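Putative TRAP PERIPLASMIC SOLUTE BINDING PROTEIN (PDB 4PBQ) binds L-gulonate in its interdomain pocket and probably delivers such sugar acids to a TRAP-type membrane transporter from the periplasm. Local coordinates at residues G70-I75 and G87-L92; V102-Y107 and S172-W177; G145-S150 and G204-Y209; R165-L170 and M188-V193. One frame throughout, in Å; residues are numbered along the deposited sequence.

Interaction 1: residues G70-I75 and G87-L92; sequences GGEDQI and GITGLL. With 2UF (L-gulonate), chain D.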
# COMPACT_ATOMS: atom_id res chain seq x y z
N GLY A 70 11.87 7.92 8.80
CA GLY A 70 10.66 8.14 9.58
C GLY A 70 9.57 7.21 9.07
O GLY A 70 9.67 6.58 8.03
N GLY A 71 8.49 7.15 9.84
CA GLY A 71 7.33 6.43 9.39
C GLY A 71 6.66 7.00 8.16
O GLY A 71 6.94 8.09 7.70
N GLU A 72 5.71 6.22 7.64
CA GLU A 72 5.06 6.51 6.38
C GLU A 72 4.48 7.91 6.32
O GLU A 72 4.59 8.58 5.31
CB GLU A 72 3.96 5.46 6.16
CG GLU A 72 3.40 5.44 4.75
CD GLU A 72 2.26 4.47 4.59
OE1 GLU A 72 1.93 3.79 5.58
OE2 GLU A 72 1.71 4.40 3.46
N ASP A 73 3.80 8.34 7.38
CA ASP A 73 3.28 9.69 7.38
C ASP A 73 4.36 10.78 7.29
O ASP A 73 4.15 11.83 6.69
CB ASP A 73 2.37 9.93 8.59
CG ASP A 73 3.03 9.67 9.93
OD1 ASP A 73 3.88 8.75 10.07
OD2 ASP A 73 2.64 10.39 10.89
N GLN A 74 5.50 10.53 7.92
CA GLN A 74 6.64 11.44 7.87
C GLN A 74 7.24 11.51 6.46
O GLN A 74 7.67 12.57 6.01
CB GLN A 74 7.69 11.02 8.91
CG GLN A 74 8.87 12.00 8.99
CD GLN A 74 9.69 11.88 10.28
OE1 GLN A 74 9.25 12.27 11.36
NE2 GLN A 74 10.90 11.36 10.16
N ILE A 75 7.23 10.38 5.76
CA ILE A 75 7.66 10.34 4.35
C ILE A 75 6.73 11.20 3.49
O ILE A 75 7.18 12.02 2.71
CB ILE A 75 7.73 8.90 3.80
CG1 ILE A 75 8.63 8.02 4.68
CG2 ILE A 75 8.19 8.93 2.35
CD1 ILE A 75 10.01 8.59 4.91
N GLY A 87 10.18 8.84 -2.46
CA GLY A 87 9.75 7.83 -1.52
C GLY A 87 8.75 6.89 -2.11
O GLY A 87 8.21 7.14 -3.21
N ILE A 88 8.51 5.81 -1.38
CA ILE A 88 7.33 4.97 -1.63
C ILE A 88 6.47 4.98 -0.39
O ILE A 88 6.95 4.73 0.70
CB ILE A 88 7.69 3.52 -1.97
CG1 ILE A 88 8.59 3.48 -3.23
CG2 ILE A 88 6.40 2.68 -2.17
CD1 ILE A 88 9.01 2.11 -3.70
N THR A 89 5.19 5.30 -0.60
CA THR A 89 4.20 5.26 0.48
C THR A 89 2.95 4.60 -0.08
O THR A 89 2.81 4.46 -1.29
CB THR A 89 3.81 6.65 1.01
OG1 THR A 89 3.03 7.39 0.06
CG2 THR A 89 5.04 7.48 1.37
N GLY A 90 2.04 4.29 0.83
CA GLY A 90 0.66 3.99 0.47
C GLY A 90 -0.14 5.28 0.33
O GLY A 90 0.38 6.33 -0.06
N LEU A 91 -1.42 5.21 0.68
CA LEU A 91 -2.35 6.25 0.26
C LEU A 91 -2.71 7.23 1.40
O LEU A 91 -3.81 7.77 1.44
CB LEU A 91 -3.65 5.59 -0.25
CG LEU A 91 -3.49 4.47 -1.29
CD1 LEU A 91 -4.84 4.01 -1.85
CD2 LEU A 91 -2.61 4.92 -2.43
N LEU A 92 -1.79 7.46 2.33
CA LEU A 92 -2.10 8.26 3.51
C LEU A 92 -2.43 9.72 3.19
O LEU A 92 -3.12 10.38 3.98
CB LEU A 92 -0.98 8.19 4.54
CG LEU A 92 -0.60 6.83 5.10
CD1 LEU A 92 0.41 7.02 6.18
CD2 LEU A 92 -1.84 6.07 5.61
O6A 2UF D . 0.94 0.83 7.98
C6 2UF D . 0.26 0.12 7.22
O6B 2UF D . -0.44 -0.84 7.57
C5 2UF D . 0.35 0.44 5.71
O5 2UF D . 0.12 -0.75 4.99
C4 2UF D . -0.69 1.50 5.31
O4 2UF D . -0.39 2.75 5.95
C3 2UF D . -0.72 1.66 3.77
O3 2UF D . 0.63 1.86 3.21
C2 2UF D . -1.61 2.83 3.34
O2 2UF D . -1.81 2.65 1.96
C1 2UF D . -3.01 2.79 4.03
O1 2UF D . -3.81 3.82 3.44
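One wall of the L-gulonate pocket is built where Glu72, in the first turn of helix 72-81, reaches Gly90 and Leu92 just past the end of strand 86-89. The Glu72 side chain is fully extended, with CG anti to the backbone N (chi1 -167°), which carries the carboxylate past Thr89 to the sugar. There Glu72 OE2 accepts from Gly90 N at 2.7 Å, on the anti side of the carboxylate, and also from ligand O3 at 2.8 Å. Glu72 OE1 accepts from ligand O4 at 2.6 Å, so the two carboxylate oxygens span neighbouring hydroxyls while the backbone of Gly90 helps fix the rotation of the group. Leu92 lies across the glutamate chain, its CD1 3.5 Å from Glu72 CD, and its other branch, CD2, rests near ligand O4. The next amide along, Leu91 N, donates to ligand O2 at 2.9 Å. Gly90 CA passes 3.2 Å from ligand O2. Behind the polar end, Ile75 CG2 and Thr89 CG2 meet at 3.6 Å and seat the helix on the strand. Binding a ligand with a strand-end loop and a helix start is typical of periplasmic solute-binding proteins.

Interaction 2: residues V102-Y107 and S172-W177; sequences VWEWPY and SLFVDW. With 2UF (L-gulonate), chain D.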
# COMPACT_ATOMS: atom_id res chain seq x y z
N VAL A 102 -8.90 6.12 -3.03
CA VAL A 102 -9.91 5.32 -3.71
C VAL A 102 -9.44 3.89 -4.01
O VAL A 102 -10.24 2.97 -3.99
CB VAL A 102 -10.42 6.01 -5.00
CG1 VAL A 102 -9.33 6.13 -6.05
CG2 VAL A 102 -11.63 5.28 -5.56
N TRP A 103 -8.14 3.70 -4.27
CA TRP A 103 -7.65 2.39 -4.70
C TRP A 103 -7.77 1.34 -3.62
O TRP A 103 -7.77 0.16 -3.94
CB TRP A 103 -6.18 2.47 -5.18
CG TRP A 103 -5.95 3.66 -6.02
CD1 TRP A 103 -5.15 4.74 -5.73
CD2 TRP A 103 -6.56 3.94 -7.29
NE1 TRP A 103 -5.23 5.67 -6.75
CE2 TRP A 103 -6.09 5.19 -7.71
CE3 TRP A 103 -7.45 3.24 -8.11
CZ2 TRP A 103 -6.49 5.76 -8.90
CZ3 TRP A 103 -7.84 3.82 -9.30
CH2 TRP A 103 -7.38 5.06 -9.68
N GLU A 104 -7.86 1.77 -2.36
CA GLU A 104 -8.02 0.89 -1.21
C GLU A 104 -9.48 0.71 -0.77
O GLU A 104 -9.75 0.09 0.25
CB GLU A 104 -7.17 1.40 -0.04
CG GLU A 104 -5.67 1.06 -0.21
CD GLU A 104 -4.77 1.69 0.86
OE1 GLU A 104 -5.16 2.74 1.42
OE2 GLU A 104 -3.70 1.09 1.18
N TRP A 105 -10.44 1.19 -1.55
CA TRP A 105 -11.83 0.89 -1.22
C TRP A 105 -12.05 -0.62 -1.31
O TRP A 105 -11.53 -1.28 -2.22
CB TRP A 105 -12.78 1.67 -2.13
CG TRP A 105 -12.80 3.16 -1.85
CD1 TRP A 105 -12.03 3.83 -0.94
CD2 TRP A 105 -13.59 4.14 -2.51
NE1 TRP A 105 -12.31 5.18 -0.99
CE2 TRP A 105 -13.27 5.39 -1.95
CE3 TRP A 105 -14.56 4.08 -3.52
CZ2 TRP A 105 -13.88 6.57 -2.36
CZ3 TRP A 105 -15.17 5.25 -3.92
CH2 TRP A 105 -14.83 6.48 -3.33
N PRO A 106 -12.83 -1.19 -0.38
CA PRO A 106 -12.90 -2.66 -0.29
C PRO A 106 -13.50 -3.34 -1.52
O PRO A 106 -14.47 -2.84 -2.10
CB PRO A 106 -13.77 -2.89 0.95
CG PRO A 106 -13.50 -1.70 1.79
CD PRO A 106 -13.43 -0.56 0.80
N TYR A 107 -12.89 -4.44 -1.95
CA TYR A 107 -13.40 -5.25 -3.05
C TYR A 107 -13.49 -4.51 -4.41
O TYR A 107 -14.27 -4.86 -5.29
CB TYR A 107 -14.74 -5.92 -2.63
CG TYR A 107 -14.57 -6.66 -1.31
CD1 TYR A 107 -13.81 -7.82 -1.24
CD2 TYR A 107 -15.13 -6.18 -0.13
CE1 TYR A 107 -13.59 -8.49 -0.03
CE2 TYR A 107 -14.92 -6.83 1.08
CZ TYR A 107 -14.17 -7.99 1.13
OH TYR A 107 -13.97 -8.65 2.33
N SER A 172 -8.58 6.82 8.29
CA SER A 172 -9.92 6.53 8.82
C SER A 172 -10.73 5.59 7.93
O SER A 172 -11.71 4.98 8.40
CB SER A 172 -10.67 7.84 9.06
OG SER A 172 -10.88 8.50 7.82
N LEU A 173 -10.35 5.42 6.66
CA LEU A 173 -11.05 4.43 5.83
C LEU A 173 -10.98 3.05 6.49
O LEU A 173 -11.92 2.26 6.47
CB LEU A 173 -10.40 4.33 4.43
CG LEU A 173 -10.89 3.14 3.62
CD1 LEU A 173 -12.36 3.32 3.33
CD2 LEU A 173 -10.08 2.94 2.32
N PHE A 174 -9.84 2.74 7.09
CA PHE A 174 -9.61 1.44 7.65
C PHE A 174 -10.29 1.32 9.01
O PHE A 174 -10.75 0.22 9.39
CB PHE A 174 -8.10 1.19 7.79
CG PHE A 174 -7.43 0.92 6.48
CD1 PHE A 174 -7.12 1.96 5.59
CD2 PHE A 174 -7.09 -0.38 6.14
CE1 PHE A 174 -6.48 1.69 4.39
CE2 PHE A 174 -6.44 -0.64 4.93
CZ PHE A 174 -6.16 0.39 4.05
N VAL A 175 -10.37 2.44 9.73
CA VAL A 175 -11.16 2.48 10.95
C VAL A 175 -12.61 2.17 10.59
O VAL A 175 -13.26 1.34 11.24
CB VAL A 175 -11.06 3.85 11.68
CG1 VAL A 175 -11.89 3.81 12.95
CG2 VAL A 175 -9.61 4.20 12.02
N ASP A 176 -13.15 2.85 9.59
CA ASP A 176 -14.54 2.61 9.16
C ASP A 176 -14.78 1.19 8.64
O ASP A 176 -15.81 0.56 8.95
CB ASP A 176 -14.95 3.65 8.12
CG ASP A 176 -15.00 5.06 8.68
OD1 ASP A 176 -15.08 5.25 9.92
OD2 ASP A 176 -14.98 5.98 7.85
N TRP A 177 -13.83 0.68 7.86
CA TRP A 177 -13.90 -0.69 7.38
C TRP A 177 -14.02 -1.66 8.56
O TRP A 177 -14.89 -2.54 8.60
CB TRP A 177 -12.67 -1.03 6.51
CG TRP A 177 -12.51 -2.51 6.33
CD1 TRP A 177 -13.16 -3.29 5.42
CD2 TRP A 177 -11.68 -3.38 7.10
NE1 TRP A 177 -12.80 -4.61 5.59
CE2 TRP A 177 -11.89 -4.69 6.61
CE3 TRP A 177 -10.79 -3.19 8.18
CZ2 TRP A 177 -11.25 -5.80 7.16
CZ3 TRP A 177 -10.14 -4.30 8.71
CH2 TRP A 177 -10.37 -5.59 8.19
O6A 2UF D . 0.94 0.83 7.98
C6 2UF D . 0.26 0.12 7.22
O6B 2UF D . -0.44 -0.84 7.57
C5 2UF D . 0.35 0.44 5.71
O5 2UF D . 0.12 -0.75 4.99
C4 2UF D . -0.69 1.50 5.31
O4 2UF D . -0.39 2.75 5.95
C3 2UF D . -0.72 1.66 3.77
O3 2UF D . 0.63 1.86 3.21
C2 2UF D . -1.61 2.83 3.34
O2 2UF D . -1.81 2.65 1.96
C1 2UF D . -3.01 2.79 4.03
O1 2UF D . -3.81 3.82 3.44
O HOH W 1 -13.99 -6.93 4.44
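Glu104 is the side chain to follow here, running from the backbone of the loop 102-107 past helix 172-180 to the bound L-gulonate. Its CB starts beside Leu173, 4.1 Å from CD2, and the same methyl sits against the carbonyl, with Leu173 CD2 3.5 Å from Glu104 O. CG is anti to the carbonyl carbon (chi1 -78°) and packs against Leu91 CD1; the chain then stays extended, which brings CD to the edge of the Phe174 ring, in its plane. At the tip the two oxygens divide the work. Glu104 OE1 lies at that ring edge, 3.4 Å from Phe174 CE1, and accepts from ligand O1 at 2.7 Å; Glu104 OE2 accepts from ligand O2 at 2.6 Å and has a second partner in Ser232. The carboxylate therefore clasps two adjacent hydroxyls at the end of the sugar away from its own carboxylate, and the aromatic edge beside OE1, with its slightly positive hydrogens, probably suits the negative charge.

Further from the sugar the contact turns apolar. Leu173 CD2 also meets the edge of the Trp105 indole, 3.9 Å from CD1, the two side chains crossing at about a right angle. One helical turn after Leu173, Trp177 CD1 meets Pro106 CG at 4.0 Å. Past it a water accepts from Trp177 NE1 at 2.8 Å and hydrogen-bonds Tyr107 OH, tying the loop to the helix. Helix 292-312 backs this layer, with Phe309 stacked on Trp105. At the ligand end the contact supplies a carboxylate bridging two vicinal hydroxyls, as is common in sugar-binding sites.

Interaction 3: residues G145-S150 and G204-Y209; sequences GFRVIS and GQENPY. With 2UF (L-gulonate), chain D.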
# COMPACT_ATOMS: atom_id res chain seq x y z
N GLY A 145 0.00 -5.14 -2.20
CA GLY A 145 -0.83 -6.30 -2.40
C GLY A 145 -2.16 -6.27 -1.67
O GLY A 145 -2.48 -5.30 -0.95
N PHE A 146 -2.94 -7.33 -1.87
CA PHE A 146 -4.15 -7.48 -1.09
C PHE A 146 -3.84 -7.68 0.37
O PHE A 146 -2.92 -8.40 0.73
CB PHE A 146 -4.97 -8.64 -1.60
CG PHE A 146 -5.67 -8.34 -2.90
CD1 PHE A 146 -6.89 -7.69 -2.91
CD2 PHE A 146 -5.10 -8.71 -4.10
CE1 PHE A 146 -7.54 -7.41 -4.10
CE2 PHE A 146 -5.73 -8.45 -5.31
CZ PHE A 146 -6.94 -7.80 -5.32
N ARG A 147 -4.69 -7.10 1.21
CA ARG A 147 -4.48 -7.20 2.64
C ARG A 147 -5.21 -8.40 3.25
O ARG A 147 -6.35 -8.71 2.88
CB ARG A 147 -4.93 -5.89 3.31
CG ARG A 147 -4.18 -4.67 2.77
CD ARG A 147 -4.68 -3.40 3.32
NE ARG A 147 -4.21 -3.07 4.66
CZ ARG A 147 -3.12 -2.37 4.93
NH1 ARG A 147 -2.35 -1.92 3.94
NH2 ARG A 147 -2.81 -2.09 6.17
N VAL A 148 -4.53 -9.06 4.17
CA VAL A 148 -5.08 -10.20 4.91
C VAL A 148 -5.03 -9.88 6.41
O VAL A 148 -4.31 -8.97 6.84
CB VAL A 148 -4.37 -11.53 4.58
CG1 VAL A 148 -4.47 -11.81 3.10
CG2 VAL A 148 -2.91 -11.52 5.02
N ILE A 149 -5.84 -10.58 7.19
CA ILE A 149 -5.89 -10.35 8.64
C ILE A 149 -5.03 -11.34 9.40
O ILE A 149 -5.18 -12.55 9.25
CB ILE A 149 -7.34 -10.47 9.15
CG1 ILE A 149 -8.23 -9.43 8.46
CG2 ILE A 149 -7.38 -10.30 10.67
CD1 ILE A 149 -9.73 -9.64 8.72
N SER A 150 -4.08 -10.84 10.18
CA SER A 150 -3.34 -11.69 11.08
C SER A 150 -3.94 -11.55 12.48
O SER A 150 -4.44 -10.49 12.84
CB SER A 150 -1.86 -11.35 11.08
OG SER A 150 -1.58 -10.08 11.63
N GLY A 204 -4.62 -8.46 16.71
CA GLY A 204 -4.05 -8.63 15.39
C GLY A 204 -4.00 -7.34 14.60
O GLY A 204 -4.16 -6.22 15.12
N GLN A 205 -3.73 -7.50 13.31
CA GLN A 205 -3.58 -6.37 12.40
C GLN A 205 -3.93 -6.87 11.00
O GLN A 205 -4.35 -8.02 10.84
CB GLN A 205 -2.14 -5.78 12.46
CG GLN A 205 -1.02 -6.73 12.04
CD GLN A 205 -0.76 -6.74 10.54
OE1 GLN A 205 -0.46 -5.71 9.95
NE2 GLN A 205 -0.94 -7.90 9.92
N GLU A 206 -3.78 -6.02 9.99
CA GLU A 206 -4.05 -6.44 8.61
C GLU A 206 -3.08 -5.75 7.65
O GLU A 206 -2.77 -4.58 7.81
CB GLU A 206 -5.52 -6.25 8.23
CG GLU A 206 -6.13 -4.90 8.57
CD GLU A 206 -5.74 -3.82 7.59
OE1 GLU A 206 -6.07 -3.96 6.38
OE2 GLU A 206 -5.08 -2.83 8.02
N ASN A 207 -2.61 -6.50 6.67
CA ASN A 207 -1.56 -6.04 5.76
C ASN A 207 -1.35 -7.14 4.74
O ASN A 207 -1.86 -8.25 4.91
CB ASN A 207 -0.26 -5.73 6.54
CG ASN A 207 0.02 -4.22 6.67
OD1 ASN A 207 0.09 -3.49 5.68
ND2 ASN A 207 0.17 -3.76 7.90
N PRO A 208 -0.63 -6.84 3.66
CA PRO A 208 -0.37 -7.89 2.67
C PRO A 208 0.50 -9.01 3.23
O PRO A 208 1.26 -8.79 4.19
CB PRO A 208 0.33 -7.13 1.52
CG PRO A 208 -0.08 -5.69 1.71
CD PRO A 208 -0.18 -5.52 3.21
N TYR A 209 0.42 -10.18 2.61
CA TYR A 209 1.25 -11.33 2.99
C TYR A 209 2.74 -10.97 3.12
O TYR A 209 3.39 -11.38 4.08
CB TYR A 209 1.11 -12.48 1.98
CG TYR A 209 -0.04 -13.42 2.26
CD1 TYR A 209 -0.03 -14.26 3.36
CD2 TYR A 209 -1.12 -13.48 1.40
CE1 TYR A 209 -1.09 -15.14 3.60
CE2 TYR A 209 -2.17 -14.33 1.64
CZ TYR A 209 -2.15 -15.16 2.73
OH TYR A 209 -3.23 -16.01 2.93
O6A 2UF D . 0.94 0.83 7.98
C6 2UF D . 0.26 0.12 7.22
O6B 2UF D . -0.44 -0.84 7.57
C5 2UF D . 0.35 0.44 5.71
O5 2UF D . 0.12 -0.75 4.99
C4 2UF D . -0.69 1.50 5.31
O4 2UF D . -0.39 2.75 5.95
C3 2UF D . -0.72 1.66 3.77
O3 2UF D . 0.63 1.86 3.21
C2 2UF D . -1.61 2.83 3.34
O2 2UF D . -1.81 2.65 1.96
C1 2UF D . -3.01 2.79 4.03
O1 2UF D . -3.81 3.82 3.44
O HOH W 2 -1.22 -10.41 0.11
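Strands 136-151 and 204-208 pair antiparallel in the mixed sheet, and a salt bridge at one end of the pairing faces the ligand. The backbone bonds come in two hydrogen-bonded pairs, Val148 with Asn207 and Ser150 with Gln205; Val148 N to Asn207 O measures 2.9 Å. Between them Ile149 and Glu206 form a non-hydrogen-bonded pair.

Ionic contacts centre on Arg147, whose chain bends at chi3 (79°) and turns its guanidinium side-on to Glu206. Arg147 NE donates to Glu206 OE1 at 2.7 Å and Arg147 NH2 to Glu206 OE2 at 3.0 Å, both partners close to the guanidinium plane, although the carboxylate is turned 31° against it. His229 also bonds OE1, so this second-shell glutamate helps hold the arginine in place for the sugar.

Among apolar contacts, Val148 CG2 sits almost squarely over the Tyr209 ring, 4.2 Å from its centroid. Val148 CG1, the other methyl, lies 3.7 Å from Tyr209 CE2.

Polar side chains complete the group. Gln205 NE2 donates to Ser150 OG, which also bonds Gln221, while Gln205 OE1 accepts a hydrogen bond from Asn207 ND2 and so steadies that amide. On the ligand, O5 receives Arg147 NH1 at 2.9 Å and donates to Asn207 OD1 at 2.8 Å.

Interaction 4: residues R165-L170 and M188-V193; sequences RLRVPL and MPLSEV. With 2UF (L-gulonate), chain D.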
# COMPACT_ATOMS: atom_id res chain seq x y z
N ARG A 165 -9.98 -7.05 18.50
CA ARG A 165 -9.29 -5.76 18.54
C ARG A 165 -8.19 -5.77 17.50
O ARG A 165 -7.25 -6.56 17.58
CB ARG A 165 -8.72 -5.50 19.93
CG ARG A 165 -9.79 -5.46 21.03
CD ARG A 165 -9.22 -5.64 22.43
NE ARG A 165 -8.37 -6.82 22.51
CZ ARG A 165 -7.38 -6.97 23.39
NH1 ARG A 165 -7.14 -6.04 24.30
NH2 ARG A 165 -6.64 -8.06 23.37
N LEU A 166 -8.33 -4.92 16.50
CA LEU A 166 -7.39 -4.95 15.38
C LEU A 166 -6.72 -3.60 15.23
O LEU A 166 -7.40 -2.58 15.18
CB LEU A 166 -8.14 -5.29 14.10
CG LEU A 166 -7.48 -6.20 13.08
CD1 LEU A 166 -7.20 -7.59 13.69
CD2 LEU A 166 -8.35 -6.34 11.83
N ARG A 167 -5.39 -3.59 15.17
CA ARG A 167 -4.72 -2.38 14.73
C ARG A 167 -5.12 -2.09 13.29
O ARG A 167 -5.18 -3.01 12.47
CB ARG A 167 -3.21 -2.51 14.82
CG ARG A 167 -2.45 -1.32 14.28
CD ARG A 167 -2.07 -1.48 12.83
NE ARG A 167 -1.31 -0.35 12.32
CZ ARG A 167 -0.90 -0.26 11.07
NH1 ARG A 167 -1.19 -1.24 10.20
NH2 ARG A 167 -0.22 0.80 10.67
N VAL A 168 -5.36 -0.83 12.99
CA VAL A 168 -5.50 -0.38 11.61
C VAL A 168 -4.53 0.78 11.32
O VAL A 168 -3.99 1.41 12.24
CB VAL A 168 -6.96 0.05 11.26
CG1 VAL A 168 -7.90 -1.15 11.38
CG2 VAL A 168 -7.41 1.20 12.18
N PRO A 169 -4.29 1.06 10.04
CA PRO A 169 -3.34 2.15 9.74
C PRO A 169 -3.88 3.54 10.05
O PRO A 169 -5.04 3.70 10.51
CB PRO A 169 -3.08 2.01 8.25
CG PRO A 169 -4.08 1.03 7.72
CD PRO A 169 -4.61 0.23 8.87
N LEU A 170 -3.02 4.54 9.82
CA LEU A 170 -3.33 5.94 10.07
C LEU A 170 -4.20 6.55 8.96
O LEU A 170 -3.81 7.52 8.30
CB LEU A 170 -2.02 6.72 10.20
CG LEU A 170 -1.08 6.23 11.32
CD1 LEU A 170 0.25 6.99 11.23
CD2 LEU A 170 -1.68 6.40 12.69
N MSE A 188 -3.00 3.12 14.62
CA MSE A 188 -1.68 3.46 15.15
C MSE A 188 -0.63 3.27 14.06
O MSE A 188 -0.86 2.53 13.11
CB MSE A 188 -1.33 2.58 16.36
CG MSE A 188 -1.24 1.14 16.07
SE MSE A 188 -1.01 -0.00 17.67
CE MSE A 188 -2.65 0.03 18.48
N PRO A 189 0.51 3.92 14.22
CA PRO A 189 1.60 3.67 13.26
C PRO A 189 2.04 2.24 13.23
O PRO A 189 2.00 1.51 14.23
CB PRO A 189 2.76 4.50 13.82
CG PRO A 189 2.18 5.43 14.81
CD PRO A 189 0.90 4.84 15.29
N LEU A 190 2.57 1.84 12.09
CA LEU A 190 2.99 0.48 11.89
C LEU A 190 4.06 0.09 12.90
O LEU A 190 4.12 -1.06 13.33
CB LEU A 190 3.53 0.35 10.46
CG LEU A 190 4.02 -1.01 10.00
CD1 LEU A 190 2.93 -2.02 10.01
CD2 LEU A 190 4.64 -0.87 8.63
N SER A 191 4.92 1.04 13.24
CA SER A 191 6.02 0.78 14.17
C SER A 191 5.54 0.40 15.58
O SER A 191 6.35 -0.02 16.41
CB SER A 191 6.84 2.04 14.30
OG SER A 191 6.01 3.08 14.82
N GLU A 192 4.25 0.57 15.86
CA GLU A 192 3.69 0.29 17.19
C GLU A 192 2.96 -1.05 17.31
O GLU A 192 2.54 -1.45 18.41
CB GLU A 192 2.77 1.45 17.63
CG GLU A 192 3.57 2.70 17.95
CD GLU A 192 2.74 3.92 18.28
OE1 GLU A 192 1.52 3.78 18.52
OE2 GLU A 192 3.33 5.03 18.31
N VAL A 193 2.86 -1.77 16.21
CA VAL A 193 2.09 -3.00 16.21
C VAL A 193 2.68 -4.10 17.12
O VAL A 193 1.95 -4.72 17.90
CB VAL A 193 1.92 -3.54 14.80
CG1 VAL A 193 1.27 -4.94 14.84
CG2 VAL A 193 1.08 -2.59 14.00
O6A 2UF D . 0.94 0.83 7.98
C6 2UF D . 0.26 0.12 7.22
O6B 2UF D . -0.44 -0.84 7.57
C5 2UF D . 0.35 0.44 5.71
O5 2UF D . 0.12 -0.75 4.99
C4 2UF D . -0.69 1.50 5.31
O4 2UF D . -0.39 2.75 5.95
C3 2UF D . -0.72 1.66 3.77
O3 2UF D . 0.63 1.86 3.21
C2 2UF D . -1.61 2.83 3.34
O2 2UF D . -1.81 2.65 1.96
C1 2UF D . -3.01 2.79 4.03
O1 2UF D . -3.81 3.82 3.44
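This is a side-chain-to-backbone hydrogen-bonded contact between Arg167 and the carbonyl of Met188, set where the short strand 165-168 meets the loop that follows strand 184-187. Arg167 grips Met188 O side-on with two nitrogens, NE at 3.0 Å and NH2 at 3.1 Å, the oxygen lying near the guanidinium plane. A backbone bond from Met188 N to Val168 O runs alongside and continues the pairing of the two strands. NH1 and the second N-H of NH2 turn to the L-gulonate carboxylate: Arg167 NH1 donates to O6B at 2.8 Å and Arg167 NH2 to O6A at 2.9 Å, both nearly straight at 173° and 170°. Met188 O thus helps set the rotation of the group that pairs with the ligand's charged end.

The aliphatic part of Arg167 is packed as well. Arg167 CG, anti to the backbone N (chi1 176°), lies 3.3 Å from Met188 CG, a selenomethionine atom, and Arg167 CD meets Val193 CG2 at 3.5 Å. Leu190 CD1 and Pro169 CA cover the guanidinium, and Leu190 CB comes within 3.6 Å of O6A. Leu170 CD2 packs on the Met188-Pro189 peptide.

Strand 204-208 borders the pair, with Asn207 against Arg167 and Glu206 against Pro169, while Phe174 and Val175 of helix 172-180 lie against Val168.

How the interactions relate
All four contacts are largely buried and all touch the same L-gulonate, but they grip it differently. Interactions 1 and 2 bring carboxylates to its hydroxyls and touch through Leu91 and Glu104; interactions 3 and 4 bring arginines, with interaction 4 facing the carboxylate and interaction 3 also reaching O5. Interactions 1 and 3 both reach the large mixed sheet without touching, their nearest atoms about 7 Å apart. Interaction 4 is nested within the loop that interaction 3 closes, and Gly204 O probably bonds Arg167 N. Phe174 of interaction 2 packs on both Arg147 and Pro169. Interaction 1 has one exposed residue among those that touch, Asp73, while interaction 4 includes several partly exposed ones.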